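Local structure of histidine--tRNA ligase (Thermus thermophilus, 1H4V) at residues R22-A27 with R103-G108; K29-A34 with V144-E149; A84-A89 with N128-G133; L154-L159 with E310-A315. The protein charges tRNA(His) with L-histidine at the expense of ATP, working as a homodimeric class II aminoacyl-tRNA synthetase. One frame throughout, in Å; residues are numbered along the deposited sequence.

Interaction 1: R22-A27 with R103-G108; sequences RIVATA and RLWMAG. With SO4 (sulfate ion), chain B.
Val24 of helix 14-33 sets its two methyl groups against Ala107 and Trp105 of strand 102-111, and these three side chains make up most of the interface. CG1 of Val24 stands 3.9 Å from Ala107 CB, and its CG2 is almost as near, so the alanine methyl meets the whole fork of the valine. This fit follows from the first torsion, which places CG1 anti to the backbone N (chi1 168°) and CG2 beside the backbone N. CG1 also approaches the indole of Trp105 at its edge, 4.5 Å from CH2, close to the ring plane rather than over a face. No hydrogen bond spans the two segments. Ala27, one turn on, touches Val127 of the adjoining strand.

At the other side of the helix, Arg22 holds a sulfate ion, probably from the crystallisation liquor. Its NE donates to O2 at 2.9 Å (158° at the hydrogen), NH2 makes a weak bond to O1, and Arg18 NE also binds the anion. Both segments belong to the catalytic domain, where the long motif 1 helix packs on the first motif 2 strand of the antiparallel sheet characteristic of class II synthetases.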
loop_
_atom_site.group_PDB
_atom_site.type_symbol
_atom_site.label_atom_id
_atom_site.label_comp_id
_atom_site.label_asym_id
_atom_site.label_seq_id
_atom_site.Cartn_x
_atom_site.Cartn_y
_atom_site.Cartn_z
ATOM N N ARG A 22 5.435 -1.393 -10.280
ATOM C CA ARG A 22 5.347 -0.922 -11.652
ATOM C C ARG A 22 3.931 -1.139 -12.156
ATOM O O ARG A 22 3.322 -0.257 -12.767
ATOM C CB ARG A 22 6.324 -1.679 -12.554
ATOM C CG ARG A 22 7.733 -1.143 -12.534
ATOM C CD ARG A 22 8.380 -1.363 -13.887
ATOM N NE ARG A 22 9.772 -0.935 -13.920
ATOM C CZ ARG A 22 10.510 -0.912 -15.026
ATOM N NH1 ARG A 22 9.974 -1.290 -16.178
ATOM N NH2 ARG A 22 11.782 -0.530 -14.975
ATOM N N ILE A 23 3.421 -2.335 -11.891
ATOM C CA ILE A 23 2.086 -2.704 -12.307
ATOM C C ILE A 23 1.057 -1.735 -11.750
ATOM O O ILE A 23 0.207 -1.232 -12.495
ATOM C CB ILE A 23 1.769 -4.143 -11.863
ATOM C CG1 ILE A 23 2.740 -5.103 -12.568
ATOM C CG2 ILE A 23 0.340 -4.504 -12.213
ATOM C CD1 ILE A 23 2.638 -6.536 -12.121
ATOM N N VAL A 24 1.137 -1.461 -10.450
ATOM C CA VAL A 24 0.197 -0.538 -9.831
ATOM C C VAL A 24 0.407 0.886 -10.349
ATOM O O VAL A 24 -0.570 1.593 -10.610
ATOM C CB VAL A 24 0.302 -0.584 -8.268
ATOM C CG1 VAL A 24 -0.446 0.576 -7.651
ATOM C CG2 VAL A 24 -0.307 -1.900 -7.747
ATOM N N ALA A 25 1.665 1.306 -10.517
ATOM C CA ALA A 25 1.959 2.651 -11.023
ATOM C C ALA A 25 1.369 2.825 -12.422
ATOM O O ALA A 25 0.904 3.903 -12.778
ATOM C CB ALA A 25 3.473 2.908 -11.061
ATOM N N THR A 26 1.398 1.763 -13.215
ATOM C CA THR A 26 0.840 1.826 -14.553
ATOM C C THR A 26 -0.682 1.961 -14.505
ATOM O O THR A 26 -1.260 2.764 -15.233
ATOM C CB THR A 26 1.215 0.589 -15.357
ATOM O OG1 THR A 26 2.629 0.599 -15.581
ATOM C CG2 THR A 26 0.484 0.574 -16.690
ATOM N N ALA A 27 -1.334 1.180 -13.647
ATOM C CA ALA A 27 -2.786 1.269 -13.526
ATOM C C ALA A 27 -3.131 2.683 -13.055
ATOM O O ALA A 27 -4.073 3.299 -13.555
ATOM C CB ALA A 27 -3.308 0.238 -12.520
ATOM N N ARG A 103 -16.041 7.752 -10.910
ATOM C CA ARG A 103 -15.077 6.735 -11.272
ATOM C C ARG A 103 -14.076 6.566 -10.136
ATOM O O ARG A 103 -13.471 7.531 -9.668
ATOM C CB ARG A 103 -14.368 7.119 -12.579
ATOM C CG ARG A 103 -15.278 7.116 -13.815
ATOM C CD ARG A 103 -14.455 7.371 -15.080
ATOM N NE ARG A 103 -15.253 7.417 -16.304
ATOM C CZ ARG A 103 -16.064 8.418 -16.638
ATOM N NH1 ARG A 103 -16.204 9.473 -15.843
ATOM N NH2 ARG A 103 -16.714 8.377 -17.787
ATOM N N LEU A 104 -13.902 5.330 -9.685
ATOM C CA LEU A 104 -12.976 5.063 -8.585
ATOM C C LEU A 104 -12.041 3.915 -8.918
ATOM O O LEU A 104 -12.371 3.032 -9.713
ATOM C CB LEU A 104 -13.744 4.699 -7.310
ATOM C CG LEU A 104 -14.876 5.612 -6.824
ATOM C CD1 LEU A 104 -15.703 4.851 -5.800
ATOM C CD2 LEU A 104 -14.326 6.885 -6.226
ATOM N N TRP A 105 -10.862 3.930 -8.320
ATOM C CA TRP A 105 -9.935 2.840 -8.527
ATOM C C TRP A 105 -9.218 2.613 -7.216
ATOM O O TRP A 105 -9.157 3.500 -6.356
ATOM C CB TRP A 105 -8.939 3.123 -9.662
ATOM C CG TRP A 105 -7.793 4.002 -9.296
ATOM C CD1 TRP A 105 -7.761 5.366 -9.315
ATOM C CD2 TRP A 105 -6.501 3.573 -8.865
ATOM N NE1 TRP A 105 -6.523 5.816 -8.924
ATOM C CE2 TRP A 105 -5.730 4.738 -8.637
ATOM C CE3 TRP A 105 -5.919 2.317 -8.641
ATOM C CZ2 TRP A 105 -4.396 4.687 -8.202
ATOM C CZ3 TRP A 105 -4.589 2.267 -8.207
ATOM C CH2 TRP A 105 -3.846 3.450 -7.991
ATOM N N MET A 106 -8.675 1.412 -7.070
ATOM C CA MET A 106 -7.995 1.033 -5.854
ATOM C C MET A 106 -7.067 -0.145 -6.121
ATOM O O MET A 106 -7.302 -0.968 -7.009
ATOM C CB MET A 106 -9.057 0.665 -4.806
ATOM C CG MET A 106 -8.567 0.044 -3.505
ATOM S SD MET A 106 -9.960 -0.097 -2.333
ATOM C CE MET A 106 -10.611 -1.747 -2.681
ATOM N N ALA A 107 -5.994 -0.202 -5.351
ATOM C CA ALA A 107 -5.038 -1.279 -5.451
ATOM C C ALA A 107 -4.781 -1.694 -4.015
ATOM O O ALA A 107 -4.607 -0.846 -3.142
ATOM C CB ALA A 107 -3.757 -0.792 -6.102
ATOM N N GLY A 108 -4.772 -2.991 -3.752
ATOM C CA GLY A 108 -4.514 -3.421 -2.394
ATOM C C GLY A 108 -4.639 -4.912 -2.190
ATOM O O GLY A 108 -4.985 -5.640 -3.107
HETATM S S SO4 B . 11.998 0.531 -10.947
HETATM O O1 SO4 B . 12.972 -0.043 -11.896
HETATM O O2 SO4 B . 10.665 0.576 -11.575
HETATM O O3 SO4 B . 12.395 1.896 -10.567
HETATM O O4 SO4 B . 11.953 -0.309 -9.735
#

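Interaction 2: K29-A34 with V144-E149; sequences KVLEAA and VVLLYE
Leu146 reaches from helix 137-153 to the last turns of helix 14-33 and the residue Ala34 that follows, where Val30, Leu31 and Ala34 receive it. It is the centre of the tight part of the contact. With CG anti to the carbonyl carbon (chi1 -80°) and the chain extended beyond, both its methyls are carried across. CD2 meets Ala34 CB at 3.8 Å and lies 4.1 Å from the carbonyl oxygen Val30 O, an approach without any hydrogen bond. CD1 faces Leu31, whose own CD1 is 4.2 Å away. Val30 turns its side chain to the opposing helix as well, but its nearest methyl, CG2, is 4.3 Å from Leu146 O, against the backbone and not the branch. All four residues are buried. Tyr129 of strand 123-132 touches both Leu31 and Leu146 and so extends the apolar core into the sheet.

The Glu149 end is looser. That side chain is partly exposed, and its nearest atom, OE1, is 4.9 Å from Val30 CG1 while sitting close to the like-charged carboxylate of Glu153. Exposed Lys29 has a long, weak ion pair with Glu153. The second subunit reaches both parts: its Pro353 packs on Glu149 and its Arg352 on Ala34.

Helix 14-33, followed by strand 37-38, corresponds to motif 1 of class II synthetases, the element associated with dimerisation, and here its end is wedged between a helix of its own catalytic domain and the partner chain.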
loop_
_atom_site.group_PDB
_atom_site.type_symbol
_atom_site.label_atom_id
_atom_site.label_comp_id
_atom_site.label_asym_id
_atom_site.label_seq_id
_atom_site.Cartn_x
_atom_site.Cartn_y
_atom_site.Cartn_z
ATOM N N LYS A 29 -1.595 5.460 -13.608
ATOM C CA LYS A 29 -1.467 6.403 -14.720
ATOM C C LYS A 29 -2.642 6.336 -15.693
ATOM O O LYS A 29 -3.222 7.363 -16.042
ATOM C CB LYS A 29 -0.160 6.166 -15.496
ATOM C CG LYS A 29 0.007 7.073 -16.725
ATOM C CD LYS A 29 1.301 6.792 -17.483
ATOM C CE LYS A 29 1.263 5.445 -18.217
ATOM N NZ LYS A 29 2.457 5.222 -19.097
ATOM N N VAL A 30 -3.002 5.134 -16.133
ATOM C CA VAL A 30 -4.105 5.016 -17.082
ATOM C C VAL A 30 -5.470 5.307 -16.458
ATOM O O VAL A 30 -6.297 5.980 -17.066
ATOM C CB VAL A 30 -4.141 3.608 -17.768
ATOM C CG1 VAL A 30 -2.733 3.157 -18.118
ATOM C CG2 VAL A 30 -4.821 2.611 -16.890
ATOM N N LEU A 31 -5.703 4.819 -15.245
ATOM C CA LEU A 31 -6.987 5.043 -14.591
ATOM C C LEU A 31 -7.207 6.494 -14.167
ATOM O O LEU A 31 -8.329 6.997 -14.250
ATOM C CB LEU A 31 -7.137 4.102 -13.390
ATOM C CG LEU A 31 -7.833 2.748 -13.616
ATOM C CD1 LEU A 31 -7.721 2.295 -15.046
ATOM C CD2 LEU A 31 -7.242 1.703 -12.664
ATOM N N GLU A 32 -6.158 7.183 -13.726
ATOM C CA GLU A 32 -6.346 8.571 -13.312
ATOM C C GLU A 32 -6.409 9.523 -14.511
ATOM O O GLU A 32 -6.888 10.650 -14.390
ATOM C CB GLU A 32 -5.274 8.994 -12.290
ATOM C CG GLU A 32 -5.401 8.187 -10.977
ATOM C CD GLU A 32 -4.599 8.736 -9.810
ATOM O OE1 GLU A 32 -3.492 9.277 -10.027
ATOM O OE2 GLU A 32 -5.070 8.607 -8.660
ATOM N N ALA A 33 -5.956 9.054 -15.673
ATOM C CA ALA A 33 -6.013 9.865 -16.885
ATOM C C ALA A 33 -7.447 9.810 -17.387
ATOM O O ALA A 33 -7.881 10.682 -18.141
ATOM C CB ALA A 33 -5.077 9.317 -17.944
ATOM N N ALA A 34 -8.184 8.778 -16.977
ATOM C CA ALA A 34 -9.577 8.642 -17.390
ATOM C C ALA A 34 -10.519 9.185 -16.328
ATOM O O ALA A 34 -11.721 8.940 -16.360
ATOM C CB ALA A 34 -9.898 7.212 -17.689
ATOM N N VAL A 144 -13.861 -1.899 -20.295
ATOM C CA VAL A 144 -13.154 -2.898 -21.095
ATOM C C VAL A 144 -11.852 -2.328 -21.669
ATOM O O VAL A 144 -10.776 -2.904 -21.497
ATOM C CB VAL A 144 -14.041 -3.418 -22.266
ATOM C CG1 VAL A 144 -13.227 -4.301 -23.180
ATOM C CG2 VAL A 144 -15.240 -4.216 -21.718
ATOM N N VAL A 145 -11.947 -1.191 -22.348
ATOM C CA VAL A 145 -10.762 -0.570 -22.929
ATOM C C VAL A 145 -9.738 -0.190 -21.864
ATOM O O VAL A 145 -8.544 -0.363 -22.073
ATOM C CB VAL A 145 -11.124 0.691 -23.733
ATOM C CG1 VAL A 145 -9.870 1.280 -24.362
ATOM C CG2 VAL A 145 -12.133 0.342 -24.808
ATOM N N LEU A 146 -10.200 0.329 -20.727
ATOM C CA LEU A 146 -9.289 0.709 -19.648
ATOM C C LEU A 146 -8.482 -0.491 -19.135
ATOM O O LEU A 146 -7.284 -0.368 -18.883
ATOM C CB LEU A 146 -10.054 1.343 -18.483
ATOM C CG LEU A 146 -10.459 2.815 -18.611
ATOM C CD1 LEU A 146 -11.143 3.254 -17.337
ATOM C CD2 LEU A 146 -9.235 3.683 -18.866
ATOM N N LEU A 147 -9.139 -1.639 -18.983
ATOM C CA LEU A 147 -8.464 -2.842 -18.526
ATOM C C LEU A 147 -7.494 -3.278 -19.608
ATOM O O LEU A 147 -6.331 -3.587 -19.335
ATOM C CB LEU A 147 -9.474 -3.960 -18.255
ATOM C CG LEU A 147 -8.878 -5.348 -18.029
ATOM C CD1 LEU A 147 -7.919 -5.310 -16.838
ATOM C CD2 LEU A 147 -10.001 -6.353 -17.801
ATOM N N TYR A 148 -7.975 -3.290 -20.842
ATOM C CA TYR A 148 -7.149 -3.667 -21.981
ATOM C C TYR A 148 -5.885 -2.794 -21.993
ATOM O O TYR A 148 -4.770 -3.304 -22.118
ATOM C CB TYR A 148 -7.952 -3.470 -23.268
ATOM C CG TYR A 148 -7.262 -3.925 -24.528
ATOM C CD1 TYR A 148 -6.972 -5.269 -24.740
ATOM C CD2 TYR A 148 -6.918 -3.011 -25.523
ATOM C CE1 TYR A 148 -6.356 -5.694 -25.913
ATOM C CE2 TYR A 148 -6.302 -3.424 -26.695
ATOM C CZ TYR A 148 -6.026 -4.767 -26.885
ATOM O OH TYR A 148 -5.430 -5.181 -28.054
ATOM N N GLU A 149 -6.074 -1.480 -21.845
ATOM C CA GLU A 149 -4.973 -0.515 -21.828
ATOM C C GLU A 149 -3.974 -0.721 -20.685
ATOM O O GLU A 149 -2.768 -0.679 -20.909
ATOM C CB GLU A 149 -5.519 0.912 -21.761
ATOM C CG GLU A 149 -5.487 1.652 -23.084
ATOM C CD GLU A 149 -4.068 1.972 -23.549
ATOM O OE1 GLU A 149 -3.406 2.834 -22.922
ATOM O OE2 GLU A 149 -3.613 1.357 -24.541
#

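Interaction 3: A84-A89 with N128-G133; sequences AAMVRA and NYEALG
Met86 and Val87 fix helix 83-92 onto strand 123-132, the second strand of the class II motif 2 hairpin in the catalytic domain. The short axes of the two segments come within 9.7 Å of each other, at 42°.

The sulfur contacts come first. Met86 extends toward the strand: the extended second torsion carries SD out to Asn128, and the bend at the last (chi3 84°) turns CE on to Glu130. SD is 3.7 Å from Asn128 CB, and CE is 4.0 Å from Glu130 CB, the methionine crossing the glutamate side chain at about a right angle. Replacing Met86 by an alanine would probably leave the CB groups of Asn128 and Glu130 without the methionine that packs on them and open a gap between helix and strand.

Purely apolar contact continues further along, where Val87 CG2 meets Leu132 CD2 at 4.3 Å. Leu104 of the neighbouring strand touches both Met86 and Leu132.

No hydrogen bond joins the segments, and two polar atoms have partners beyond them. Asn128 OD1 accepts from Gln126 NE2, and Glu130 OE1 has a weak hydrogen bond with Tyr288 OH. Glu130 OE2 differs: it is buried with no hydrogen-bonding partner in the model, 4.0 Å from Met86 SD, and its 2.8 Å approach to Tyr129 O, itself an acceptor, is no bond and is doubtful as modelled.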
loop_
_atom_site.group_PDB
_atom_site.type_symbol
_atom_site.label_atom_id
_atom_site.label_comp_id
_atom_site.label_asym_id
_atom_site.label_seq_id
_atom_site.Cartn_x
_atom_site.Cartn_y
_atom_site.Cartn_z
ATOM N N ALA A 84 -17.643 -4.524 -3.579
ATOM C CA ALA A 84 -18.575 -4.247 -2.489
ATOM C C ALA A 84 -18.047 -3.161 -1.548
ATOM O O ALA A 84 -18.811 -2.319 -1.075
ATOM C CB ALA A 84 -18.875 -5.518 -1.701
ATOM N N ALA A 85 -16.747 -3.186 -1.275
ATOM C CA ALA A 85 -16.129 -2.194 -0.393
ATOM C C ALA A 85 -16.202 -0.800 -1.008
ATOM O O ALA A 85 -16.439 0.183 -0.312
ATOM C CB ALA A 85 -14.680 -2.560 -0.125
ATOM N N MET A 86 -15.998 -0.720 -2.316
ATOM C CA MET A 86 -16.045 0.565 -3.011
ATOM C C MET A 86 -17.463 1.099 -3.062
ATOM O O MET A 86 -17.676 2.290 -2.845
ATOM C CB MET A 86 -15.438 0.429 -4.413
ATOM C CG MET A 86 -13.948 0.126 -4.315
ATOM S SD MET A 86 -13.154 -0.488 -5.787
ATOM C CE MET A 86 -12.803 1.083 -6.626
ATOM N N VAL A 87 -18.425 0.219 -3.330
ATOM C CA VAL A 87 -19.836 0.617 -3.358
ATOM C C VAL A 87 -20.229 1.088 -1.955
ATOM O O VAL A 87 -20.948 2.074 -1.801
ATOM C CB VAL A 87 -20.763 -0.557 -3.744
ATOM C CG1 VAL A 87 -22.223 -0.158 -3.522
ATOM C CG2 VAL A 87 -20.541 -0.950 -5.193
ATOM N N ARG A 88 -19.738 0.381 -0.937
ATOM C CA ARG A 88 -20.019 0.723 0.451
ATOM C C ARG A 88 -19.444 2.103 0.765
ATOM O O ARG A 88 -20.000 2.848 1.572
ATOM C CB ARG A 88 -19.424 -0.342 1.380
ATOM C CG ARG A 88 -19.839 -0.254 2.857
ATOM C CD ARG A 88 -19.041 0.812 3.602
ATOM N NE ARG A 88 -17.605 0.560 3.511
ATOM C CZ ARG A 88 -16.676 1.505 3.578
ATOM N NH1 ARG A 88 -17.024 2.771 3.741
ATOM N NH2 ARG A 88 -15.399 1.187 3.458
ATOM N N ALA A 89 -18.335 2.448 0.119
ATOM C CA ALA A 89 -17.712 3.752 0.334
ATOM C C ALA A 89 -18.490 4.852 -0.401
ATOM O O ALA A 89 -18.660 5.952 0.123
ATOM C CB ALA A 89 -16.251 3.729 -0.140
ATOM N N ASN A 128 -8.561 -2.447 -8.701
ATOM C CA ASN A 128 -9.985 -2.365 -9.001
ATOM C C ASN A 128 -10.328 -1.027 -9.608
ATOM O O ASN A 128 -9.768 -0.004 -9.225
ATOM C CB ASN A 128 -10.844 -2.543 -7.740
ATOM C CG ASN A 128 -11.002 -3.995 -7.333
ATOM O OD1 ASN A 128 -10.131 -4.573 -6.687
ATOM N ND2 ASN A 128 -12.121 -4.590 -7.713
ATOM N N TYR A 129 -11.253 -1.054 -10.553
ATOM C CA TYR A 129 -11.740 0.148 -11.205
ATOM C C TYR A 129 -13.263 0.042 -11.175
ATOM O O TYR A 129 -13.825 -0.988 -11.538
ATOM C CB TYR A 129 -11.291 0.223 -12.659
ATOM C CG TYR A 129 -12.032 1.303 -13.418
ATOM C CD1 TYR A 129 -11.744 2.655 -13.213
ATOM C CD2 TYR A 129 -13.046 0.976 -14.311
ATOM C CE1 TYR A 129 -12.448 3.654 -13.881
ATOM C CE2 TYR A 129 -13.761 1.962 -14.981
ATOM C CZ TYR A 129 -13.454 3.298 -14.761
ATOM O OH TYR A 129 -14.158 4.272 -15.427
ATOM N N GLU A 130 -13.922 1.114 -10.767
ATOM C CA GLU A 130 -15.373 1.127 -10.678
ATOM C C GLU A 130 -15.966 2.471 -11.139
ATOM O O GLU A 130 -15.516 3.544 -10.727
ATOM C CB GLU A 130 -15.772 0.850 -9.222
ATOM C CG GLU A 130 -16.553 -0.433 -8.967
ATOM C CD GLU A 130 -15.901 -1.701 -9.507
ATOM O OE1 GLU A 130 -16.551 -2.390 -10.315
ATOM O OE2 GLU A 130 -14.757 -2.024 -9.126
ATOM N N ALA A 131 -16.968 2.395 -12.007
ATOM C CA ALA A 131 -17.680 3.568 -12.516
ATOM C C ALA A 131 -19.109 3.389 -12.017
ATOM O O ALA A 131 -19.846 2.553 -12.526
ATOM C CB ALA A 131 -17.654 3.579 -14.037
ATOM N N LEU A 132 -19.494 4.171 -11.014
ATOM C CA LEU A 132 -20.822 4.063 -10.413
ATOM C C LEU A 132 -21.743 5.238 -10.690
ATOM O O LEU A 132 -21.300 6.387 -10.727
ATOM C CB LEU A 132 -20.678 3.923 -8.902
ATOM C CG LEU A 132 -19.628 2.920 -8.452
ATOM C CD1 LEU A 132 -19.249 3.168 -6.999
ATOM C CD2 LEU A 132 -20.166 1.533 -8.646
ATOM N N GLY A 133 -23.029 4.937 -10.866
ATOM C CA GLY A 133 -24.016 5.974 -11.094
ATOM C C GLY A 133 -24.657 6.067 -12.462
ATOM O O GLY A 133 -25.574 6.858 -12.651
#

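Interaction 4: L154-L159 with E310-A315; sequences LGLRRL and ERVALA
An apolar contact between a loop and a helix, carried by Leu154 and Leu156 against Val312 and Ala315, joins the connection that follows helix 137-153 to helix 309-318, the helical part of class II motif 3. The two leucines bracket Gly155, which ends the preceding helix in a Schellman motif. Its positive phi (103°) turns the chain, and both leucine side chains still point to the opposite helix.

The closest approach is between Leu154 CD1 and Val312 CG1, 3.4 Å apart, a tight methyl-to-methyl contact in which the two side chains cross at roughly a right angle. Val312 offers CG1 because that branch lies anti to the backbone N (chi1 173°). The same methyl is also met by Leu156, whose CD1 is 4.2 Å away, so one valine branch is shared by two leucines. The other methyl of Leu156 passes over the last residue of segment 310-315: CD2 lies 3.8 Å from Ala315 CB and 3.7 Å from the carbonyl carbon Ala315 C. An alanine at this position lets the leucine come right up to the helix backbone. No hydrogen bond crosses the interface, although Arg157 forms a salt bridge with Glu319 just beyond it.

Around this core, Leu151 of helix 137-153 and Ile23 of helix 14-33 pack on Val312, while Leu282 of strand 281-287 touches both Leu156 and Ala315, so that helix 309-318 rests among two helices, the loop and the sheet.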
loop_
_atom_site.group_PDB
_atom_site.type_symbol
_atom_site.label_atom_id
_atom_site.label_comp_id
_atom_site.label_asym_id
_atom_site.label_seq_id
_atom_site.Cartn_x
_atom_site.Cartn_y
_atom_site.Cartn_z
ATOM N N LEU A 154 1.598 -2.261 -19.934
ATOM C CA LEU A 154 2.572 -3.031 -19.174
ATOM C C LEU A 154 3.504 -3.779 -20.113
ATOM O O LEU A 154 4.505 -4.342 -19.679
ATOM C CB LEU A 154 1.870 -4.031 -18.250
ATOM C CG LEU A 154 1.081 -3.440 -17.084
ATOM C CD1 LEU A 154 0.329 -4.538 -16.383
ATOM C CD2 LEU A 154 2.018 -2.734 -16.128
ATOM N N GLY A 155 3.163 -3.794 -21.399
ATOM C CA GLY A 155 3.992 -4.474 -22.375
ATOM C C GLY A 155 3.454 -5.823 -22.811
ATOM O O GLY A 155 4.006 -6.459 -23.711
ATOM N N LEU A 156 2.380 -6.277 -22.178
ATOM C CA LEU A 156 1.798 -7.555 -22.539
ATOM C C LEU A 156 1.186 -7.490 -23.932
ATOM O O LEU A 156 0.613 -6.472 -24.320
ATOM C CB LEU A 156 0.725 -7.949 -21.522
ATOM C CG LEU A 156 1.208 -8.288 -20.107
ATOM C CD1 LEU A 156 0.021 -8.467 -19.170
ATOM C CD2 LEU A 156 2.059 -9.558 -20.158
ATOM N N ARG A 157 1.335 -8.571 -24.691
ATOM C CA ARG A 157 0.756 -8.670 -26.030
ATOM C C ARG A 157 0.013 -9.997 -26.087
ATOM O O ARG A 157 0.057 -10.769 -25.135
ATOM C CB ARG A 157 1.832 -8.608 -27.119
ATOM C CG ARG A 157 3.064 -9.431 -26.851
ATOM C CD ARG A 157 4.255 -8.526 -26.614
ATOM N NE ARG A 157 5.401 -9.269 -26.105
ATOM C CZ ARG A 157 6.603 -8.740 -25.913
ATOM N NH1 ARG A 157 6.816 -7.462 -26.192
ATOM N NH2 ARG A 157 7.589 -9.488 -25.433
ATOM N N ARG A 158 -0.667 -10.274 -27.189
ATOM C CA ARG A 158 -1.428 -11.512 -27.287
ATOM C C ARG A 158 -2.489 -11.526 -26.188
ATOM O O ARG A 158 -2.699 -12.526 -25.501
ATOM C CB ARG A 158 -0.495 -12.719 -27.169
ATOM C CG ARG A 158 0.335 -12.907 -28.426
ATOM C CD ARG A 158 1.428 -13.944 -28.293
ATOM N NE ARG A 158 2.122 -14.108 -29.568
ATOM C CZ ARG A 158 3.270 -14.761 -29.726
ATOM N NH1 ARG A 158 3.872 -15.317 -28.681
ATOM N NH2 ARG A 158 3.817 -14.861 -30.932
ATOM N N LEU A 159 -3.150 -10.384 -26.031
ATOM C CA LEU A 159 -4.202 -10.222 -25.040
ATOM C C LEU A 159 -5.525 -10.536 -25.716
ATOM O O LEU A 159 -5.852 -9.932 -26.734
ATOM C CB LEU A 159 -4.219 -8.781 -24.517
ATOM C CG LEU A 159 -3.053 -8.381 -23.620
ATOM C CD1 LEU A 159 -3.141 -6.903 -23.258
ATOM C CD2 LEU A 159 -3.086 -9.250 -22.374
ATOM N N GLU A 310 -0.442 -10.349 -9.074
ATOM C CA GLU A 310 0.408 -11.527 -9.218
ATOM C C GLU A 310 0.161 -12.236 -10.549
ATOM O O GLU A 310 1.093 -12.745 -11.159
ATOM C CB GLU A 310 0.201 -12.521 -8.067
ATOM C CG GLU A 310 0.717 -12.065 -6.707
ATOM C CD GLU A 310 -0.245 -11.127 -5.987
ATOM O OE1 GLU A 310 -1.367 -10.895 -6.505
ATOM O OE2 GLU A 310 0.123 -10.629 -4.897
ATOM N N ARG A 311 -1.091 -12.268 -10.999
ATOM C CA ARG A 311 -1.415 -12.907 -12.274
ATOM C C ARG A 311 -0.677 -12.164 -13.382
ATOM O O ARG A 311 -0.106 -12.773 -14.286
ATOM C CB ARG A 311 -2.918 -12.835 -12.564
ATOM C CG ARG A 311 -3.799 -13.696 -11.682
ATOM C CD ARG A 311 -3.768 -15.157 -12.103
ATOM N NE ARG A 311 -4.682 -15.970 -11.300
ATOM C CZ ARG A 311 -6.004 -15.832 -11.302
ATOM N NH1 ARG A 311 -6.576 -14.914 -12.075
ATOM N NH2 ARG A 311 -6.754 -16.601 -10.520
ATOM N N VAL A 312 -0.714 -10.837 -13.310
ATOM C CA VAL A 312 -0.062 -10.000 -14.305
ATOM C C VAL A 312 1.453 -10.136 -14.266
ATOM O O VAL A 312 2.074 -10.256 -15.313
ATOM C CB VAL A 312 -0.472 -8.514 -14.137
ATOM C CG1 VAL A 312 0.344 -7.634 -15.066
ATOM C CG2 VAL A 312 -1.964 -8.362 -14.456
ATOM N N ALA A 313 2.047 -10.130 -13.071
ATOM C CA ALA A 313 3.498 -10.283 -12.960
ATOM C C ALA A 313 3.922 -11.621 -13.575
ATOM O O ALA A 313 4.990 -11.722 -14.180
ATOM C CB ALA A 313 3.936 -10.215 -11.503
ATOM N N LEU A 314 3.093 -12.651 -13.420
ATOM C CA LEU A 314 3.427 -13.946 -14.002
ATOM C C LEU A 314 3.341 -13.858 -15.523
ATOM O O LEU A 314 4.204 -14.381 -16.235
ATOM C CB LEU A 314 2.488 -15.047 -13.493
ATOM C CG LEU A 314 2.832 -15.696 -12.147
ATOM C CD1 LEU A 314 1.679 -16.586 -11.707
ATOM C CD2 LEU A 314 4.118 -16.504 -12.259
ATOM N N ALA A 315 2.305 -13.196 -16.024
ATOM C CA ALA A 315 2.155 -13.052 -17.465
ATOM C C ALA A 315 3.360 -12.316 -18.043
ATOM O O ALA A 315 3.888 -12.706 -19.083
ATOM C CB ALA A 315 0.874 -12.311 -17.792
#

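How the interactions relate
Interactions 1 and 2 share helix 14-33, and Trp105 NE1 meets Glu32 OE2 at 3.2 Å, a probable hydrogen bond. Interactions 1 and 3 use neighbouring strands of the motif 2 hairpin, paired through Leu104 N and Glu130 O at 2.6 Å, helices 14-33 and 83-92 covering opposite faces of the sheet. Tyr129, on the other face of strand 128-132, reaches interaction 2, its CZ 3.5 Å from Leu146 CD1. Ile23 CD1, 3.9 Å from Val312 CG1, ties interaction 1 to interaction 4. Interactions 3 and 4 stay about 11 Å apart at nearest atoms. Together the four contacts link motif 1 to motifs 2 and 3, which build the class II ATP site; the sulfate sits at Arg22 in interaction 1.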